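Long-range contacts in intergenic-region protein (Escherichia coli CFT073, PDB 2WJ9), which belongs to the ArdB antirestriction family and probably inhibits the restriction enzymes with which a bacterial host cuts incoming foreign DNA: residues Thr32-Ala36 against Pro61-Gly65; Leu84-Gly90 against Trp117-Asn121; Gln44-Ala48 against Asp165-Gln169; Ile92-Tyr96 against Met105-Pro109. All coordinates share one frame; numbering follows the deposited sequence.

How the interactions relate
From the N terminus, residues 32-36 meet the end of helix 59-64 in interaction 1, closing a first loop that contains strand 48-50. Interaction 3 opens within that loop, at 44-48, and closes far down the chain at 165-169, tying the lead-in to strand 48-50 to the end of helix 154-168, so interactions 1 and 3 cross. Inside the long loop of interaction 3 lies interaction 2, which joins the turn after helix 73-84 to strand 117-121, and inside that in turn lies interaction 4, the hairpin of strands 93-98 and 103-107. Interactions 2 and 4 touch, Trp117 CH2 packing 3.7 Å from Pro107 CG. Interactions 1 and 2 lie on opposite sides of the chain's centre.

Interaction 1 of 4, residues Thr32-Ala36 against Pro61-Gly65; sequences TTSSA and PQHFG
The backbones come closest where Thr33 passes His63, with Thr33 CA 4.9 Å from His63 CA, as the irregular segment 32-36 runs by the last turn of helix 59-64. Two side chains of that turn reach across. Gln62 holds its CG anti to the backbone N (chi1 176°) and runs on extended, which carries its amide out to the carbonyl of Thr32. Gln62 NE2 donates to Thr32 O at 2.6 Å, with the oxygen close to the amide plane; seen from the acceptor, the donor is tilted 21° from the carbonyl plane. The methyl Thr32 CG2 packs on the same nitrogen, Gln62 NE2, at 3.7 Å. His63 uses ND1, which donates to Ser34 OG at 2.8 Å nearly in the ring plane, while Gln62 CG lies over one face of the imidazole near its rim. Ser34 OG is also hydrogen-bonded to Gly101 O, so this buried hydroxyl has two partners.

The contact pins the first modelled residues to the C-terminal end of a short helix, at the surface and beside the dimer interface: Ser34 O is bonded to Tyr154 of the second subunit, and Ala36 N to Glu152 of that subunit. A water donates to Ser34 O at 3.2 Å and to His63 O at 3.0 Å, bridging the two backbones; His63 O also accepts from His159 of helix 154-168.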
loop_
_atom_site.group_PDB
_atom_site.type_symbol
_atom_site.label_atom_id
_atom_site.label_comp_id
_atom_site.label_asym_id
_atom_site.label_seq_id
_atom_site.Cartn_x
_atom_site.Cartn_y
_atom_site.Cartn_z
ATOM N N THR B 32 14.620 -8.189 -0.285
ATOM C CA THR B 32 15.242 -9.221 -1.167
ATOM C C THR B 32 14.197 -9.947 -2.028
ATOM O O THR B 32 14.426 -10.151 -3.219
ATOM C CB THR B 32 16.049 -10.266 -0.350
ATOM O OG1 THR B 32 17.051 -9.608 0.442
ATOM C CG2 THR B 32 16.725 -11.275 -1.273
ATOM N N THR B 33 13.067 -10.335 -1.429
ATOM C CA THR B 33 12.014 -11.092 -2.144
ATOM C C THR B 33 10.659 -10.377 -2.203
ATOM O O THR B 33 9.651 -10.970 -2.621
ATOM C CB THR B 33 11.787 -12.496 -1.520
ATOM O OG1 THR B 33 11.202 -12.365 -0.217
ATOM C CG2 THR B 33 13.091 -13.261 -1.422
ATOM N N SER B 34 10.634 -9.102 -1.821
ATOM C CA SER B 34 9.383 -8.352 -1.726
ATOM C C SER B 34 8.341 -9.098 -0.866
ATOM O O SER B 34 7.172 -9.256 -1.245
ATOM C CB SER B 34 8.845 -8.021 -3.125
ATOM O OG SER B 34 9.795 -7.256 -3.864
ATOM N N SER B 35 8.806 -9.542 0.299
ATOM C CA SER B 35 8.008 -10.221 1.334
ATOM C C SER B 35 6.757 -9.431 1.769
ATOM O O SER B 35 6.695 -8.227 1.584
ATOM C CB SER B 35 8.906 -10.448 2.557
ATOM O OG SER B 35 8.169 -10.551 3.758
ATOM N N ALA B 36 5.785 -10.119 2.372
ATOM C CA ALA B 36 4.564 -9.463 2.873
ATOM C C ALA B 36 4.849 -8.635 4.127
ATOM O O ALA B 36 4.041 -7.808 4.538
ATOM C CB ALA B 36 3.478 -10.491 3.170
ATOM N N PRO B 61 11.217 -13.310 -11.230
ATOM C CA PRO B 61 10.758 -14.376 -10.327
ATOM C C PRO B 61 11.059 -14.091 -8.843
ATOM O O PRO B 61 10.238 -14.427 -7.982
ATOM C CB PRO B 61 11.497 -15.620 -10.832
ATOM C CG PRO B 61 12.701 -15.103 -11.534
ATOM C CD PRO B 61 12.276 -13.785 -12.141
ATOM N N GLN B 62 12.190 -13.446 -8.558
ATOM C CA GLN B 62 12.581 -13.146 -7.173
ATOM C C GLN B 62 11.566 -12.239 -6.465
ATOM O O GLN B 62 11.215 -12.491 -5.305
ATOM C CB GLN B 62 13.988 -12.530 -7.126
ATOM C CG GLN B 62 14.468 -12.080 -5.750
ATOM C CD GLN B 62 15.966 -11.755 -5.719
ATOM O OE1 GLN B 62 16.767 -12.389 -6.411
ATOM N NE2 GLN B 62 16.342 -10.755 -4.923
ATOM N N HIS B 63 11.092 -11.206 -7.170
ATOM C CA HIS B 63 10.191 -10.195 -6.578
ATOM C C HIS B 63 8.702 -10.371 -6.916
ATOM O O HIS B 63 7.847 -9.835 -6.208
ATOM C CB HIS B 63 10.645 -8.778 -6.961
ATOM C CG HIS B 63 11.995 -8.408 -6.422
ATOM N ND1 HIS B 63 12.176 -7.901 -5.151
ATOM C CD2 HIS B 63 13.230 -8.487 -6.973
ATOM C CE1 HIS B 63 13.463 -7.679 -4.949
ATOM N NE2 HIS B 63 14.125 -8.027 -6.037
ATOM N N PHE B 64 8.402 -11.122 -7.973
ATOM C CA PHE B 64 7.024 -11.223 -8.494
ATOM C C PHE B 64 6.546 -12.676 -8.708
ATOM O O PHE B 64 5.421 -12.890 -9.160
ATOM C CB PHE B 64 6.882 -10.434 -9.816
ATOM C CG PHE B 64 7.146 -8.946 -9.687
ATOM C CD1 PHE B 64 6.093 -8.045 -9.544
ATOM C CD2 PHE B 64 8.446 -8.449 -9.719
ATOM C CE1 PHE B 64 6.329 -6.675 -9.434
ATOM C CE2 PHE B 64 8.694 -7.085 -9.600
ATOM C CZ PHE B 64 7.643 -6.195 -9.462
ATOM N N GLY B 65 7.365 -13.665 -8.346
ATOM C CA GLY B 65 7.096 -15.070 -8.698
ATOM C C GLY B 65 5.851 -15.736 -8.104
ATOM O O GLY B 65 5.487 -16.846 -8.509
HETATM O O HOH W 1 5.919 -10.334 -4.018
#

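Interaction 2 of 4, residues Leu84-Gly90 against Trp117-Asn121; sequences LCENYCG and WVLFN
A disulfide-closed turn at the end of helix 73-84 lies against strand 117-121: Cys89 packs on the Trp117 indole, and a single backbone bridge pairs Cys85 with Leu119. Two hydrogen bonds make the bridge. Phe120 N donates to Leu84 O at 2.7 Å, and Glu86 N donates to Val118 O at 3.2 Å.

Cys85 SG and Cys89 SG are joined at 2.0 Å, and the link brings the chain back over the tryptophan. Cys89 CB sits squarely above the indole, 3.5 Å from the centroid of the Trp117 six-membered ring and only 8° off its normal, a CH-pi contact. The sulfur, placed beside the backbone N by chi1 of -70°, approaches the five-membered ring obliquely in a sulfur-aromatic contact. Farther along, Leu84 CB packs against Leu119 CD2 at 3.9 Å, while Leu84 CD2 lies alongside Asn121 CB. Glu86 and Val118 run side by side, Glu86 OE1 coming within 3.2 Å of Val118 CG1; the carboxylate makes a salt bridge with Arg127 of the partner strand 126-130.

Leu119 and Cys89 also touch Met81 of helix 73-84, and Trp117 and Leu119 rest on Ala135 of helix 132-151. The arrangement is a short CXXXC disulfide turn, here lying between helix 73-84 and strand 93-98 and bridged once to strand 117-121 of the two-stranded sheet.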
loop_
_atom_site.group_PDB
_atom_site.type_symbol
_atom_site.label_atom_id
_atom_site.label_comp_id
_atom_site.label_asym_id
_atom_site.label_seq_id
_atom_site.Cartn_x
_atom_site.Cartn_y
_atom_site.Cartn_z
ATOM N N LEU B 84 0.666 5.231 -23.632
ATOM C CA LEU B 84 0.767 6.553 -23.011
ATOM C C LEU B 84 1.593 7.542 -23.831
ATOM O O LEU B 84 1.299 8.736 -23.826
ATOM C CB LEU B 84 1.346 6.440 -21.599
ATOM C CG LEU B 84 0.479 5.659 -20.602
ATOM C CD1 LEU B 84 1.189 5.502 -19.251
ATOM C CD2 LEU B 84 -0.902 6.311 -20.444
ATOM N N CYS B 85 2.617 7.052 -24.528
ATOM C CA CYS B 85 3.557 7.928 -25.231
ATOM C C CYS B 85 2.906 8.616 -26.434
ATOM O O CYS B 85 2.326 7.957 -27.289
ATOM C CB CYS B 85 4.788 7.144 -25.689
ATOM S SG CYS B 85 6.109 8.174 -26.398
ATOM N N GLU B 86 3.035 9.940 -26.490
ATOM C CA GLU B 86 2.421 10.757 -27.540
ATOM C C GLU B 86 3.130 10.616 -28.886
ATOM O O GLU B 86 2.479 10.439 -29.923
ATOM C CB GLU B 86 2.406 12.221 -27.097
ATOM C CG GLU B 86 1.851 13.209 -28.112
ATOM C CD GLU B 86 1.591 14.570 -27.491
ATOM O OE1 GLU B 86 0.816 14.630 -26.514
ATOM O OE2 GLU B 86 2.164 15.573 -27.972
ATOM N N ASN B 87 4.458 10.718 -28.874
ATOM C CA ASN B 87 5.254 10.582 -30.101
ATOM C C ASN B 87 6.385 9.570 -29.904
ATOM O O ASN B 87 6.132 8.371 -29.942
ATOM C CB ASN B 87 5.775 11.948 -30.580
ATOM C CG ASN B 87 4.723 12.750 -31.341
ATOM O OD1 ASN B 87 3.998 12.213 -32.184
ATOM N ND2 ASN B 87 4.653 14.049 -31.060
ATOM N N TYR B 88 7.618 10.031 -29.696
ATOM C CA TYR B 88 8.735 9.109 -29.465
ATOM C C TYR B 88 9.265 9.238 -28.042
ATOM O O TYR B 88 9.630 10.332 -27.594
ATOM C CB TYR B 88 9.875 9.323 -30.468
ATOM C CG TYR B 88 11.007 8.333 -30.264
ATOM C CD1 TYR B 88 10.851 6.990 -30.601
ATOM C CD2 TYR B 88 12.220 8.733 -29.699
ATOM C CE1 TYR B 88 11.882 6.070 -30.399
ATOM C CE2 TYR B 88 13.257 7.819 -29.495
ATOM C CZ TYR B 88 13.079 6.491 -29.848
ATOM O OH TYR B 88 14.093 5.578 -29.646
ATOM N N CYS B 89 9.302 8.112 -27.338
ATOM C CA CYS B 89 9.817 8.073 -25.976
ATOM C C CYS B 89 11.167 7.339 -25.972
ATOM O O CYS B 89 12.216 7.984 -25.900
ATOM C CB CYS B 89 8.773 7.466 -25.032
ATOM S SG CYS B 89 7.310 8.569 -24.782
ATOM N N GLY B 90 11.154 6.019 -26.090
ATOM C CA GLY B 90 12.394 5.262 -26.273
ATOM C C GLY B 90 13.153 5.028 -24.979
ATOM O O GLY B 90 12.555 4.671 -23.965
ATOM N N TRP B 117 9.498 13.707 -21.709
ATOM C CA TRP B 117 8.503 13.043 -22.558
ATOM C C TRP B 117 7.097 13.586 -22.309
ATOM O O TRP B 117 6.747 13.938 -21.186
ATOM C CB TRP B 117 8.475 11.531 -22.309
ATOM C CG TRP B 117 9.719 10.778 -22.685
ATOM C CD1 TRP B 117 10.767 11.220 -23.445
ATOM C CD2 TRP B 117 10.019 9.421 -22.338
ATOM N NE1 TRP B 117 11.710 10.223 -23.575
ATOM C CE2 TRP B 117 11.274 9.109 -22.904
ATOM C CE3 TRP B 117 9.353 8.444 -21.590
ATOM C CZ2 TRP B 117 11.874 7.854 -22.745
ATOM C CZ3 TRP B 117 9.949 7.196 -21.433
ATOM C CH2 TRP B 117 11.198 6.915 -22.005
ATOM N N VAL B 118 6.288 13.628 -23.363
ATOM C CA VAL B 118 4.871 13.964 -23.243
ATOM C C VAL B 118 4.020 12.702 -23.344
ATOM O O VAL B 118 4.145 11.937 -24.306
ATOM C CB VAL B 118 4.426 14.942 -24.347
ATOM C CG1 VAL B 118 2.944 15.291 -24.183
ATOM C CG2 VAL B 118 5.287 16.199 -24.324
ATOM N N LEU B 119 3.168 12.490 -22.342
ATOM C CA LEU B 119 2.279 11.331 -22.282
ATOM C C LEU B 119 0.826 11.781 -22.377
ATOM O O LEU B 119 0.494 12.902 -21.988
ATOM C CB LEU B 119 2.489 10.557 -20.975
ATOM C CG LEU B 119 3.734 9.666 -20.879
ATOM C CD1 LEU B 119 5.013 10.469 -20.979
ATOM C CD2 LEU B 119 3.706 8.864 -19.580
ATOM N N PHE B 120 -0.027 10.903 -22.898
ATOM C CA PHE B 120 -1.471 11.145 -22.968
ATOM C C PHE B 120 -2.242 9.864 -22.658
ATOM O O PHE B 120 -2.026 8.835 -23.297
ATOM C CB PHE B 120 -1.880 11.666 -24.346
ATOM C CG PHE B 120 -3.375 11.790 -24.531
ATOM C CD1 PHE B 120 -4.088 12.792 -23.884
ATOM C CD2 PHE B 120 -4.070 10.890 -25.331
ATOM C CE1 PHE B 120 -5.471 12.910 -24.046
ATOM C CE2 PHE B 120 -5.451 10.998 -25.495
ATOM C CZ PHE B 120 -6.150 12.009 -24.848
ATOM N N ASN B 121 -3.137 9.943 -21.678
ATOM C CA ASN B 121 -4.003 8.828 -21.305
ATOM C C ASN B 121 -5.428 9.072 -21.812
ATOM O O ASN B 121 -6.126 9.959 -21.326
ATOM C CB ASN B 121 -4.001 8.651 -19.786
ATOM C CG ASN B 121 -4.738 7.393 -19.328
ATOM O OD1 ASN B 121 -5.380 6.702 -20.117
ATOM N ND2 ASN B 121 -4.644 7.099 -18.040
#

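Interaction 3 of 4, residues Gln44-Ala48 against Asp165-Gln169; sequences QQLVA and DYALQ. With MPD ((4S)-2-methyl-2,4-pentanediol), chain K.
This is a mixed polar and apolar contact between the extended segment leading into strand 48-50 and the C-terminal end of helix 154-168, with the amide of Gln169 gripping the backbone and Leu46 packed across it. Gln169 NE2 donates to Gln44 O at 2.9 Å in an almost straight bond, the N-H...O angle being 178°, and the acceptor lies in the amide plane. Its other end, Gln169 OE1, accepts from Leu46 N at 3.1 Å, in the carbonyl plane and on a lone pair. With an extended side chain beyond CG and both ends of the amide engaged, the rotation of the group is fixed: the glutamine pairs with donor and acceptor of the extended chain much as a neighbouring strand would.

Leu46 meets the glutamine at about a right angle. Its CD1 methyl reaches the helix at Asp165 CB, 3.6 Å away, and its CB meets the edge of the Tyr166 ring. Tyr166, its CG anti to the backbone N (chi1 -175°), stretches along the segment to the start of the strand, where Ala48 CB touches Tyr166 OH at 3.6 Å. A water links that hydroxyl to Ala48 N, and Tyr166 also packs on Leu98 of the adjoining strand.

A methylpentanediol, probably from the crystallisation liquor, fits between the segments: Gln44 N donates to MPD O4 at 3.1 Å, and Gln169 NE2 gives a second bond to MPD O2 at 2.9 Å. On the helix side Asp165 turns its carboxylate to a salt bridge with Arg164 of the second subunit.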
loop_
_atom_site.group_PDB
_atom_site.type_symbol
_atom_site.label_atom_id
_atom_site.label_comp_id
_atom_site.label_asym_id
_atom_site.label_seq_id
_atom_site.Cartn_x
_atom_site.Cartn_y
_atom_site.Cartn_z
ATOM N N GLN B 44 8.335 6.996 6.319
ATOM C CA GLN B 44 9.647 6.468 5.903
ATOM C C GLN B 44 10.160 7.105 4.607
ATOM O O GLN B 44 9.415 7.205 3.633
ATOM C CB GLN B 44 9.571 4.947 5.707
ATOM C CG GLN B 44 10.799 4.332 5.001
ATOM C CD GLN B 44 10.637 2.857 4.668
ATOM O OE1 GLN B 44 9.528 2.371 4.426
ATOM N NE2 GLN B 44 11.759 2.143 4.624
ATOM N N GLN B 45 11.443 7.487 4.595
ATOM C CA GLN B 45 12.092 7.986 3.373
ATOM C C GLN B 45 12.343 6.827 2.420
ATOM O O GLN B 45 13.101 5.906 2.743
ATOM C CB GLN B 45 13.430 8.678 3.672
ATOM C CG GLN B 45 14.239 9.071 2.417
ATOM C CD GLN B 45 13.497 10.038 1.508
ATOM O OE1 GLN B 45 13.301 9.778 0.319
ATOM N NE2 GLN B 45 13.060 11.142 2.071
ATOM N N LEU B 46 11.736 6.898 1.241
ATOM C CA LEU B 46 11.823 5.818 0.259
ATOM C C LEU B 46 12.935 6.098 -0.764
ATOM O O LEU B 46 13.146 7.247 -1.191
ATOM C CB LEU B 46 10.462 5.590 -0.412
ATOM C CG LEU B 46 9.334 5.224 0.563
ATOM C CD1 LEU B 46 7.984 5.172 -0.143
ATOM C CD2 LEU B 46 9.594 3.894 1.295
ATOM N N VAL B 47 13.656 5.041 -1.130
ATOM C CA VAL B 47 14.820 5.141 -2.008
ATOM C C VAL B 47 14.817 3.970 -2.990
ATOM O O VAL B 47 14.585 2.828 -2.587
ATOM C CB VAL B 47 16.136 5.130 -1.202
ATOM C CG1 VAL B 47 17.349 5.073 -2.130
ATOM C CG2 VAL B 47 16.210 6.355 -0.287
ATOM N N ALA B 48 15.050 4.279 -4.269
ATOM C CA ALA B 48 15.193 3.274 -5.328
ATOM C C ALA B 48 16.676 2.979 -5.581
ATOM O O ALA B 48 17.503 3.898 -5.636
ATOM C CB ALA B 48 14.544 3.768 -6.604
ATOM N N ASP B 165 3.483 4.662 -3.022
ATOM C CA ASP B 165 4.119 5.480 -1.970
ATOM C C ASP B 165 5.373 6.213 -2.466
ATOM O O ASP B 165 5.578 7.378 -2.138
ATOM C CB ASP B 165 4.493 4.628 -0.748
ATOM C CG ASP B 165 3.334 4.399 0.202
ATOM O OD1 ASP B 165 2.195 4.854 -0.067
ATOM O OD2 ASP B 165 3.577 3.760 1.254
ATOM N N TYR B 166 6.201 5.528 -3.247
ATOM C CA TYR B 166 7.367 6.153 -3.883
ATOM C C TYR B 166 6.949 7.308 -4.810
ATOM O O TYR B 166 7.591 8.376 -4.812
ATOM C CB TYR B 166 8.177 5.104 -4.650
ATOM C CG TYR B 166 9.469 5.616 -5.248
ATOM C CD1 TYR B 166 10.502 6.077 -4.439
ATOM C CD2 TYR B 166 9.674 5.613 -6.624
ATOM C CE1 TYR B 166 11.690 6.534 -4.983
ATOM C CE2 TYR B 166 10.856 6.072 -7.172
ATOM C CZ TYR B 166 11.866 6.530 -6.349
ATOM O OH TYR B 166 13.054 6.990 -6.886
ATOM N N ALA B 167 5.864 7.100 -5.570
ATOM C CA ALA B 167 5.306 8.140 -6.452
ATOM C C ALA B 167 4.805 9.340 -5.649
ATOM O O ALA B 167 4.993 10.491 -6.059
ATOM C CB ALA B 167 4.174 7.574 -7.305
ATOM N N LEU B 168 4.183 9.068 -4.497
ATOM C CA LEU B 168 3.653 10.132 -3.648
ATOM C C LEU B 168 4.757 11.010 -3.057
ATOM O O LEU B 168 4.493 12.151 -2.697
ATOM C CB LEU B 168 2.754 9.560 -2.537
ATOM C CG LEU B 168 1.387 9.049 -3.023
ATOM C CD1 LEU B 168 0.663 8.242 -1.929
ATOM C CD2 LEU B 168 0.513 10.198 -3.500
ATOM N N GLN B 169 5.977 10.480 -2.959
ATOM C CA GLN B 169 7.125 11.236 -2.446
ATOM C C GLN B 169 7.982 11.865 -3.557
ATOM O O GLN B 169 8.921 12.606 -3.267
ATOM C CB GLN B 169 8.021 10.338 -1.583
ATOM C CG GLN B 169 7.357 9.821 -0.298
ATOM C CD GLN B 169 8.302 9.047 0.608
ATOM O OE1 GLN B 169 9.492 8.883 0.316
ATOM N NE2 GLN B 169 7.772 8.581 1.737
HETATM C C1 MPD K . 2.768 8.367 3.452
HETATM C C2 MPD K . 3.821 8.624 2.386
HETATM O O2 MPD K . 5.072 9.209 2.710
HETATM C CM MPD K . 3.484 8.435 0.922
HETATM C C3 MPD K . 4.326 7.148 2.540
HETATM C C4 MPD K . 5.596 6.833 3.393
HETATM O O4 MPD K . 5.860 7.701 4.506
HETATM C C5 MPD K . 5.601 5.366 3.856
HETATM O O HOH W 2 11.043 9.033 -1.957
HETATM O O HOH W 3 15.436 7.068 -4.893
#

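Interaction 4 of 4, residues Ile92-Tyr96 against Met105-Pro109; sequences IWNLY and MAPEP
Trp93 and Pro107 form the tight end of this hairpin contact, the proline setting its CD and CG down on one face of the indole. Pro107 CD sits 3.6 Å from the centroid of the Trp93 six-membered ring and 4° off its normal, a CH-pi contact almost exactly over the ring centre. The indole is kept in place by a bond from Trp93 NE1 to Gly90 O. Next to it the strands are paired antiparallel: Asn94 and Ala106 are the hydrogen-bonded pair, with Asn94 N to Ala106 O at 2.8 Å and Ala106 N to Asn94 O at 3.0 Å. Leu95 and Met105 make the following non-hydrogen-bonded pair, side by side, Leu95 CD2 packing at 3.6 Å on Met105 CB. The bend of Met105 at chi3 (-43°) carries its CE back toward the same leucine methyl.

The side of Glu108 and Pro109, both exposed to solvent, is looser. Tyr96 meets Ala106 O with its ring edge, and its hydroxyl only brushes past, Tyr96 OH lying 3.7 Å from Pro109 CD. Here a water takes over the connection, donating to Ile92 O at 2.7 Å and accepting from Glu108 N at 2.9 Å.

Strand 93-98 is the middle strand of the three-stranded sheet, with 48-50 on its other edge; Met105 and Trp93 face helix 73-84, and Pro107 rests on Pro132 of helix 132-151.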
loop_
_atom_site.group_PDB
_atom_site.type_symbol
_atom_site.label_atom_id
_atom_site.label_comp_id
_atom_site.label_asym_id
_atom_site.label_seq_id
_atom_site.Cartn_x
_atom_site.Cartn_y
_atom_site.Cartn_z
ATOM N N ILE B 92 16.744 3.566 -22.574
ATOM C CA ILE B 92 17.348 2.319 -22.100
ATOM C C ILE B 92 16.780 2.058 -20.709
ATOM O O ILE B 92 16.930 2.889 -19.823
ATOM C CB ILE B 92 18.898 2.445 -22.008
ATOM C CG1 ILE B 92 19.506 2.847 -23.360
ATOM C CG2 ILE B 92 19.531 1.143 -21.512
ATOM C CD1 ILE B 92 19.295 1.837 -24.464
ATOM N N TRP B 93 16.125 0.911 -20.527
ATOM C CA TRP B 93 15.359 0.628 -19.306
ATOM C C TRP B 93 16.136 -0.221 -18.293
ATOM O O TRP B 93 16.720 -1.253 -18.641
ATOM C CB TRP B 93 14.030 -0.036 -19.671
ATOM C CG TRP B 93 13.106 0.925 -20.343
ATOM C CD1 TRP B 93 13.322 1.563 -21.537
ATOM C CD2 TRP B 93 11.837 1.396 -19.860
ATOM N NE1 TRP B 93 12.268 2.393 -21.821
ATOM C CE2 TRP B 93 11.340 2.304 -20.819
ATOM C CE3 TRP B 93 11.069 1.129 -18.718
ATOM C CZ2 TRP B 93 10.115 2.957 -20.667
ATOM C CZ3 TRP B 93 9.840 1.773 -18.573
ATOM C CH2 TRP B 93 9.378 2.677 -19.545
ATOM N N ASN B 94 16.138 0.239 -17.045
ATOM C CA ASN B 94 16.806 -0.452 -15.937
ATOM C C ASN B 94 15.793 -1.008 -14.936
ATOM O O ASN B 94 14.623 -0.614 -14.929
ATOM C CB ASN B 94 17.743 0.503 -15.194
ATOM C CG ASN B 94 18.762 1.165 -16.102
ATOM O OD1 ASN B 94 18.964 2.381 -16.039
ATOM N ND2 ASN B 94 19.420 0.373 -16.935
ATOM N N LEU B 95 16.266 -1.916 -14.086
ATOM C CA LEU B 95 15.453 -2.504 -13.029
ATOM C C LEU B 95 15.871 -1.938 -11.671
ATOM O O LEU B 95 17.059 -1.728 -11.419
ATOM C CB LEU B 95 15.566 -4.032 -13.050
ATOM C CG LEU B 95 15.322 -4.724 -14.399
ATOM C CD1 LEU B 95 15.397 -6.248 -14.265
ATOM C CD2 LEU B 95 13.978 -4.307 -15.019
ATOM N N TYR B 96 14.877 -1.691 -10.812
ATOM C CA TYR B 96 15.077 -1.045 -9.505
ATOM C C TYR B 96 14.313 -1.749 -8.367
ATOM O O TYR B 96 13.197 -2.232 -8.554
ATOM C CB TYR B 96 14.629 0.427 -9.561
ATOM C CG TYR B 96 15.439 1.272 -10.514
ATOM C CD1 TYR B 96 16.629 1.870 -10.106
ATOM C CD2 TYR B 96 15.027 1.463 -11.827
ATOM C CE1 TYR B 96 17.383 2.640 -10.983
ATOM C CE2 TYR B 96 15.765 2.240 -12.711
ATOM C CZ TYR B 96 16.951 2.819 -12.289
ATOM O OH TYR B 96 17.700 3.580 -13.174
ATOM N N MET B 105 10.581 -0.861 -13.040
ATOM C CA MET B 105 11.532 -0.646 -14.129
ATOM C C MET B 105 11.305 0.728 -14.737
ATOM O O MET B 105 10.168 1.184 -14.833
ATOM C CB MET B 105 11.413 -1.738 -15.203
ATOM C CG MET B 105 10.103 -1.754 -15.971
ATOM S SD MET B 105 9.925 -3.143 -17.130
ATOM C CE MET B 105 11.540 -3.182 -17.862
ATOM N N ALA B 106 12.391 1.383 -15.130
ATOM C CA ALA B 106 12.314 2.724 -15.724
ATOM C C ALA B 106 13.613 3.081 -16.435
ATOM O O ALA B 106 14.640 2.445 -16.213
ATOM C CB ALA B 106 12.030 3.755 -14.623
ATOM N N PRO B 107 13.576 4.100 -17.303
ATOM C CA PRO B 107 14.840 4.755 -17.647
ATOM C C PRO B 107 15.487 5.459 -16.438
ATOM O O PRO B 107 14.827 5.724 -15.425
ATOM C CB PRO B 107 14.437 5.777 -18.722
ATOM C CG PRO B 107 13.098 5.315 -19.221
ATOM C CD PRO B 107 12.439 4.662 -18.044
ATOM N N GLU B 108 16.776 5.749 -16.567
ATOM C CA GLU B 108 17.579 6.380 -15.516
ATOM C C GLU B 108 17.006 7.736 -15.073
ATOM O O GLU B 108 16.474 8.475 -15.901
ATOM C CB GLU B 108 18.991 6.587 -16.071
ATOM C CG GLU B 108 20.053 6.967 -15.083
ATOM C CD GLU B 108 21.403 7.076 -15.765
ATOM O OE1 GLU B 108 22.273 6.213 -15.514
ATOM O OE2 GLU B 108 21.581 8.006 -16.581
ATOM N N PRO B 109 17.106 8.068 -13.768
ATOM C CA PRO B 109 16.752 9.422 -13.319
ATOM C C PRO B 109 17.785 10.488 -13.695
ATOM O O PRO B 109 18.852 10.164 -14.216
ATOM C CB PRO B 109 16.673 9.278 -11.794
ATOM C CG PRO B 109 17.574 8.149 -11.474
ATOM C CD PRO B 109 17.509 7.206 -12.641
HETATM O O HOH W 4 18.537 4.765 -18.714
#